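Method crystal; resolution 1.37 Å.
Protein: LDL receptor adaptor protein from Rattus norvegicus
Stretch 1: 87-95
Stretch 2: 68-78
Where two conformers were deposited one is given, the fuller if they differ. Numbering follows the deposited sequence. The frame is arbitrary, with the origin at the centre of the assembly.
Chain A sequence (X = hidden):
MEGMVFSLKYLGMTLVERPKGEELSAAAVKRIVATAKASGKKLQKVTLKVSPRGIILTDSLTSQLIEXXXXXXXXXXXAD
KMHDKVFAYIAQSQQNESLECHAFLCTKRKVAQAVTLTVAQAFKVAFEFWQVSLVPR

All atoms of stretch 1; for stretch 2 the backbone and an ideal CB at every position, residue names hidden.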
ATOM      1  N   PHE A  87       2.165  -6.661   4.375  1.00  8.86           N
ATOM      2  CA  PHE A  87       2.494  -5.360   3.803  1.00  9.04           C
ATOM      3  C   PHE A  87       1.219  -4.489   3.850  1.00  8.01           C
ATOM      4  O   PHE A  87       0.118  -5.004   3.532  1.00  9.58           O
ATOM      5  CB  PHE A  87       2.914  -5.572   2.351  1.00 10.02           C
ATOM      6  CG  PHE A  87       2.857  -4.266   1.566  1.00  9.40           C
ATOM      7  CD1 PHE A  87       3.819  -3.256   1.766  1.00  9.65           C
ATOM      8  CD2 PHE A  87       1.810  -4.019   0.661  1.00 10.99           C
ATOM      9  CE1 PHE A  87       3.733  -2.033   1.095  1.00 11.76           C
ATOM     10  CE2 PHE A  87       1.693  -2.767   0.068  1.00 12.80           C
ATOM     11  CZ  PHE A  87       2.648  -1.794   0.251  1.00 13.88           C
ATOM     12  N   ALA A  88       1.358  -3.215   4.195  1.00  7.83           N
ATOM     13  CA  ALA A  88       0.184  -2.349   4.169  1.00  8.56           C
ATOM     14  C   ALA A  88       0.590  -0.971   3.675  1.00  8.58           C
ATOM     15  O   ALA A  88       1.758  -0.505   3.832  1.00  9.45           O
ATOM     16  CB  ALA A  88      -0.520  -2.279   5.558  1.00  9.26           C
ATOM     17  N   TYR A  89      -0.383  -0.270   3.137  1.00 10.11           N
ATOM     18  CA  TYR A  89      -0.203   1.179   2.849  1.00 10.16           C
ATOM     19  C   TYR A  89      -1.304   1.995   3.405  1.00  9.71           C
ATOM     20  O   TYR A  89      -2.404   1.436   3.688  1.00 11.09           O
ATOM     21  CB  TYR A  89       0.031   1.428   1.344  1.00 12.08           C
ATOM     22  CG  TYR A  89      -1.164   1.168   0.461  1.00 11.85           C
ATOM     23  CD1 TYR A  89      -2.165   2.144   0.344  1.00 13.42           C
ATOM     24  CD2 TYR A  89      -1.365  -0.064  -0.167  1.00 13.50           C
ATOM     25  CE1 TYR A  89      -3.290   1.936  -0.398  1.00 14.57           C
ATOM     26  CE2 TYR A  89      -2.537  -0.297  -0.992  1.00 14.54           C
ATOM     27  CZ  TYR A  89      -3.471   0.737  -1.072  1.00 14.43           C
ATOM     28  OH  TYR A  89      -4.614   0.517  -1.819  1.00 18.14           O
ATOM     29  N   ILE A  90      -1.072   3.285   3.604  1.00 10.82           N
ATOM     30  CA  ILE A  90      -2.158   4.213   3.985  1.00 10.56           C
ATOM     31  C   ILE A  90      -2.337   5.127   2.735  1.00 11.53           C
ATOM     32  O   ILE A  90      -1.319   5.670   2.218  1.00 11.76           O
ATOM     33  CB  ILE A  90      -1.825   5.014   5.231  1.00 11.86           C
ATOM     34  CG1 ILE A  90      -1.638   4.046   6.428  1.00 13.65           C
ATOM     35  CG2 ILE A  90      -2.915   6.000   5.549  1.00 14.51           C
ATOM     36  CD1 ILE A  90      -1.135   4.692   7.726  1.00 14.34           C
ATOM     37  N   ALA A  91      -3.594   5.386   2.332  1.00 12.43           N
ATOM     38  CA  ALA A  91      -3.818   6.336   1.282  1.00 12.76           C
ATOM     39  C   ALA A  91      -5.094   7.071   1.537  1.00 13.04           C
ATOM     40  O   ALA A  91      -6.071   6.488   2.030  1.00 15.88           O
ATOM     41  CB  ALA A  91      -3.931   5.610  -0.056  1.00 13.33           C
ATOM     42  N   GLN A  92      -5.092   8.344   1.158  1.00 14.21           N
ATOM     43  CA  GLN A  92      -6.290   9.137   1.268  1.00 16.09           C
ATOM     44  C   GLN A  92      -7.219   8.671   0.124  1.00 16.52           C
ATOM     45  O   GLN A  92      -6.787   8.374  -1.002  1.00 18.40           O
ATOM     46  CB  GLN A  92      -5.954  10.636   1.020  1.00 16.37           C
ATOM     47  CG  GLN A  92      -7.148  11.578   1.195  1.00 18.33           C
ATOM     48  CD  GLN A  92      -6.688  12.983   1.562  1.00 22.79           C
ATOM     49  OE1 GLN A  92      -5.835  13.569   0.886  1.00 25.89           O
ATOM     50  NE2 GLN A  92      -7.346  13.584   2.599  1.00 24.47           N
ATOM     51  N   SER A  93      -8.528   8.685   0.397  1.00 18.76           N
ATOM     52  CA  SER A  93      -9.546   8.212  -0.572  1.00 20.67           C
ATOM     53  C   SER A  93      -9.553   9.187  -1.765  1.00 23.25           C
ATOM     54  O   SER A  93      -9.192  10.347  -1.616  1.00 23.85           O
ATOM     55  CB  SER A  93     -10.941   8.183   0.084  1.00 24.03           C
ATOM     56  OG  SER A  93     -11.969   8.278  -0.903  1.00 24.72           O
ATOM     57  N   GLN A  94      -9.981   8.732  -2.925  1.00 24.20           N
ATOM     58  CA  GLN A  94     -10.029   9.628  -4.129  1.00 28.58           C
ATOM     59  C   GLN A  94     -11.241  10.530  -4.087  1.00 30.65           C
ATOM     60  O   GLN A  94     -11.263  11.627  -4.693  1.00 32.22           O
ATOM     61  CB  GLN A  94      -9.997   8.776  -5.397  1.00 30.01           C
ATOM     62  CG  GLN A  94      -9.906   9.490  -6.746  1.00 35.13           C
ATOM     63  CD  GLN A  94      -9.863   8.427  -7.868  1.00 40.80           C
ATOM     64  OE1 GLN A  94     -10.234   7.251  -7.620  1.00 43.90           O
ATOM     65  NE2 GLN A  94      -9.396   8.804  -9.068  1.00 39.62           N
ATOM     66  N   GLN A  95     -12.255  10.075  -3.351  1.00 32.14           N
ATOM     67  CA  GLN A  95     -13.540  10.714  -3.425  1.00 34.00           C
ATOM     68  C   GLN A  95     -13.841  11.640  -2.251  1.00 33.76           C
ATOM     69  O   GLN A  95     -14.752  12.464  -2.337  1.00 35.82           O
ATOM     70  CB  GLN A  95     -14.684   9.714  -3.801  1.00 35.09           C
ATOM     71  CG  GLN A  95     -14.805   8.419  -2.986  1.00 37.72           C
ATOM     72  CD  GLN A  95     -14.513   7.117  -3.783  1.00 42.42           C
ATOM     73  OE1 GLN A  95     -13.352   6.845  -4.150  1.00 41.04           O
ATOM     74  NE2 GLN A  95     -15.575   6.279  -4.009  1.00 41.36           N
ATOM     75  N   UNK A  68      -6.767   1.926  -9.226  1.00 16.94           N
ATOM     76  CA  UNK A  68      -5.441   2.528  -9.490  1.00 17.59           C
ATOM     77  C   UNK A  68      -5.223   3.623  -8.450  1.00 17.63           C
ATOM     78  O   UNK A  68      -5.970   4.645  -8.419  1.00 22.42           O
ATOM     79  CB  UNK A  68      -5.343   3.090 -10.910  1.00 17.59           C
ATOM     80  N   UNK A  69      -4.258   3.409  -7.548  1.00 13.89           N
ATOM     81  CA  UNK A  69      -4.021   4.312  -6.452  1.00 15.20           C
ATOM     82  C   UNK A  69      -2.907   5.274  -6.843  1.00 13.84           C
ATOM     83  O   UNK A  69      -1.711   4.879  -6.846  1.00 14.85           O
ATOM     84  CB  UNK A  69      -3.671   3.545  -5.175  1.00 15.20           C
ATOM     85  N   UNK A  70      -3.245   6.540  -7.091  1.00 14.78           N
ATOM     86  CA  UNK A  70      -2.230   7.534  -7.493  1.00 14.91           C
ATOM     87  C   UNK A  70      -1.167   7.612  -6.413  1.00 14.41           C
ATOM     88  O   UNK A  70      -1.475   7.708  -5.202  1.00 15.57           O
ATOM     89  CB  UNK A  70      -2.856   8.910  -7.730  1.00 14.91           C
ATOM     90  N   UNK A  71       0.086   7.750  -6.836  1.00 13.87           N
ATOM     91  CA  UNK A  71       1.201   7.934  -5.873  1.00 13.62           C
ATOM     92  C   UNK A  71       0.940   9.128  -4.951  1.00 13.70           C
ATOM     93  O   UNK A  71       1.357   9.071  -3.801  1.00 13.06           O
ATOM     94  CB  UNK A  71       2.524   8.135  -6.615  1.00 13.62           C
ATOM     95  N   UNK A  72       0.258  10.184  -5.431  1.00 13.41           N
ATOM     96  CA  UNK A  72       0.067  11.371  -4.590  1.00 13.31           C
ATOM     97  C   UNK A  72      -0.893  11.173  -3.436  1.00 13.59           C
ATOM     98  O   UNK A  72      -0.924  11.934  -2.494  1.00 15.97           O
ATOM     99  CB  UNK A  72      -0.434  12.533  -5.451  1.00 13.31           C
ATOM    100  N   UNK A  73      -1.684  10.112  -3.515  1.00 14.15           N
ATOM    101  CA  UNK A  73      -2.615   9.761  -2.452  1.00 13.08           C
ATOM    102  C   UNK A  73      -2.002   8.924  -1.331  1.00 12.79           C
ATOM    103  O   UNK A  73      -2.661   8.756  -0.280  1.00 14.21           O
ATOM    104  CB  UNK A  73      -3.801   9.003  -3.052  1.00 13.08           C
ATOM    105  N   UNK A  74      -0.850   8.255  -1.574  1.00 12.30           N
ATOM    106  CA  UNK A  74      -0.330   7.236  -0.648  1.00 11.39           C
ATOM    107  C   UNK A  74       0.589   7.987   0.294  1.00 11.66           C
ATOM    108  O   UNK A  74       1.503   8.706  -0.176  1.00 12.61           O
ATOM    109  CB  UNK A  74       0.396   6.098  -1.368  1.00 11.39           C
ATOM    110  N   UNK A  75       0.330   7.904   1.600  1.00  9.86           N
ATOM    111  CA  UNK A  75       1.157   8.623   2.556  1.00 12.68           C
ATOM    112  C   UNK A  75       2.238   7.810   3.140  1.00 10.94           C
ATOM    113  O   UNK A  75       3.256   8.371   3.572  1.00 11.72           O
ATOM    114  CB  UNK A  75       0.297   9.181   3.691  1.00 12.68           C
ATOM    115  N   UNK A  76       2.075   6.480   3.204  1.00 10.80           N
ATOM    116  CA  UNK A  76       2.928   5.666   4.112  0.50 10.49           C
ATOM    117  C   UNK A  76       2.836   4.213   3.665  1.00 10.30           C
ATOM    118  O   UNK A  76       1.758   3.780   3.216  1.00 10.23           O
ATOM    119  CB  UNK A  76       2.499   5.810   5.574  0.50 10.49           C
ATOM    120  N   UNK A  77       3.897   3.438   3.873  1.00  8.57           N
ATOM    121  CA  UNK A  77       3.791   2.032   3.721  1.00  8.88           C
ATOM    122  C   UNK A  77       4.638   1.310   4.759  1.00 10.16           C
ATOM    123  O   UNK A  77       5.542   1.904   5.332  1.00 10.66           O
ATOM    124  CB  UNK A  77       4.196   1.625   2.303  1.00  8.88           C
ATOM    125  N   UNK A  78       4.324   0.031   4.948  1.00  8.79           N
ATOM    126  CA  UNK A  78       4.935  -0.744   6.037  1.00  9.09           C
ATOM    127  C   UNK A  78       5.025  -2.239   5.745  1.00  8.06           C
ATOM    128  O   UNK A  78       4.082  -2.790   5.192  1.00  9.60           O
ATOM    129  CB  UNK A  78       4.139  -0.533   7.327  1.00  9.09           C
TER

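At position 68 the strand has not yet reached stretch 1: the CB points away and finds no atom of it nearby, so many residues would serve, polar ones included; N68 occupies it. Position 69 points toward stretch 1, its ideal CB 4.6 Å from Y89 OH. A medium apolar side chain would suit the space between the Y89 ring and A91. V69 fills it, CG2 lying 3.6 Å from Y89 OH and CG1 4.1 Å from A91 CB.

Positions 70, 71 and 72 leave stretch 1, and contacts there do not restrict the choice. S70 OG accepts a hydrogen bond from the backbone N of position 72 (3.2 Å), within the turn; I71 and Y72 do not touch stretch 1.

Position 73 points sideways, but its ideal CB is 3.7 Å from Q92 O, a carbonyl that can accept a hydrogen bond. A long donor, lysine, arginine or glutamine, could fold back to it. R73 does so: NE donates to Q92 O at 2.8 Å, NH2 adds a weak bond to the same Q92 O at 3.2 Å, and Q94 N lies over one face of the guanidinium. Its backbone O accepts from Q92 N at 2.9 Å.

Position 74 faces the side of the sheet that carries Y89 and A91. The small A91 leaves room for a branched apolar residue, valine, leucine or isoleucine. I74 packs CG1 4.2 Å from A91 CB and CG2 4.3 Å from Y89 CB.

Position 75 is the extra residue of a beta bulge, psi -26 interrupting the extended run while its N donates to I90 O (2.8 Å). The CB points sideways, 4.1 Å from I90 O, so the choice stays fairly open; small and polar residues would serve. S75 places OG 3.5 Å from I90 CG2, and this hydroxyl is hydrogen-bonded elsewhere in the structure.

Position 76 pairs with I90, whose N donates to its O (2.9 Å). The ideal CB is 4.4 Å from I90 CD1, inviting an apolar or aromatic group. Y76 sets CD2 4.1 Å from I90 CD1, while the end of its side chain leads away.

At position 77 the strands are close, its CA 4.2 Å from Y89 CA, and the ideal CB is 3.9 Å from F87 CE1. A small side chain, alanine, serine, cysteine or valine, is favoured. C77 sets CB 3.8 Å from F87 CE1.

Position 78 pairs with A88 through two hydrogen bonds, its N to A88 O (2.8 Å) and A88 N to its O (2.9 Å). Beside a methyl, a beta-branched residue suits; T78 brings CG2 3.8 Å from A88 CB.

Stretch 2, residues 68-78: NVSIYRISYCT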
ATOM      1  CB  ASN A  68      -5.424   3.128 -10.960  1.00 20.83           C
ATOM      2  CG  ASN A  68      -4.060   3.676 -11.331  1.00 22.95           C
ATOM      3  OD1 ASN A  68      -3.106   3.727 -10.526  1.00 28.71           O
ATOM      4  ND2 ASN A  68      -3.913   3.960 -12.557  1.00 29.93           N
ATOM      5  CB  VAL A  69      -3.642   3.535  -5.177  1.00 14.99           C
ATOM      6  CG1 VAL A  69      -3.601   4.481  -3.992  1.00 18.75           C
ATOM      7  CG2 VAL A  69      -4.702   2.405  -4.918  1.00 17.80           C
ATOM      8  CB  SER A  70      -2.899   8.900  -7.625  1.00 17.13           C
ATOM      9  OG  SER A  70      -1.926   9.887  -7.802  1.00 19.67           O
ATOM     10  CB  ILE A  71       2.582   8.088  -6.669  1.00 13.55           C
ATOM     11  CG1 ILE A  71       3.759   7.732  -5.802  1.00 15.77           C
ATOM     12  CG2 ILE A  71       2.655   9.479  -7.406  1.00 14.36           C
ATOM     13  CD1 ILE A  71       3.950   6.293  -5.527  1.00 15.64           C
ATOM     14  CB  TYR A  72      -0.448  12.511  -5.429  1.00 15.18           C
ATOM     15  CG  TYR A  72       0.451  12.900  -6.560  1.00 16.07           C
ATOM     16  CD1 TYR A  72       1.751  13.397  -6.321  1.00 17.53           C
ATOM     17  CD2 TYR A  72      -0.011  12.789  -7.875  1.00 16.66           C
ATOM     18  CE1 TYR A  72       2.535  13.771  -7.402  1.00 17.72           C
ATOM     19  CE2 TYR A  72       0.793  13.132  -8.953  1.00 20.16           C
ATOM     20  CZ  TYR A  72       2.085  13.624  -8.702  1.00 20.00           C
ATOM     21  OH  TYR A  72       2.928  14.049  -9.758  1.00 24.37           O
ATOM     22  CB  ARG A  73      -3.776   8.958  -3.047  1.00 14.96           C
ATOM     23  CG  ARG A  73      -4.688   9.778  -3.961  1.00 15.87           C
ATOM     24  CD  ARG A  73      -5.706   8.854  -4.713  1.00 18.57           C
ATOM     25  NE  ARG A  73      -6.429   7.996  -3.784  1.00 18.51           N
ATOM     26  CZ  ARG A  73      -6.997   6.822  -4.081  1.00 18.78           C
ATOM     27  NH1 ARG A  73      -6.977   6.329  -5.306  1.00 20.33           N
ATOM     28  NH2 ARG A  73      -7.552   6.056  -3.124  1.00 21.00           N
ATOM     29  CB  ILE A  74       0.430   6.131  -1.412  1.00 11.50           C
ATOM     30  CG1 ILE A  74      -0.466   5.436  -2.453  1.00 12.53           C
ATOM     31  CG2 ILE A  74       1.066   5.205  -0.396  1.00 12.76           C
ATOM     32  CD1 ILE A  74       0.324   4.494  -3.394  1.00 13.73           C
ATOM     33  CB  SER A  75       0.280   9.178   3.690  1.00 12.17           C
ATOM     34  OG  SER A  75      -0.539   8.146   4.168  1.00 13.71           O
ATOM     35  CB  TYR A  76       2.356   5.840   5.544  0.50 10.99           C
ATOM     36  CG  TYR A  76       3.269   5.353   6.679  0.50  9.15           C
ATOM     37  CD1 TYR A  76       4.390   6.059   7.079  0.50 12.34           C
ATOM     38  CD2 TYR A  76       2.962   4.158   7.388  0.50  9.51           C
ATOM     39  CE1 TYR A  76       5.170   5.613   8.128  0.50 12.18           C
ATOM     40  CE2 TYR A  76       3.775   3.702   8.403  0.50 10.62           C
ATOM     41  CZ  TYR A  76       4.870   4.420   8.773  0.50 12.87           C
ATOM     42  OH  TYR A  76       5.673   3.936   9.778  0.50 15.32           O
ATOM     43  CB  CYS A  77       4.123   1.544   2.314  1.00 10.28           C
ATOM     44  SG  CYS A  77       5.849   1.714   1.848  1.00 13.36           S
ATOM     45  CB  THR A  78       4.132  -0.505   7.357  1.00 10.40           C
ATOM     46  OG1 THR A  78       4.702  -1.236   8.427  1.00 13.28           O
ATOM     47  CG2 THR A  78       2.641  -0.961   7.252  1.00 13.80           C
TER
HETATM   48  O   HOH W   1      -7.353   5.025  -0.194  1.00 23.14           O
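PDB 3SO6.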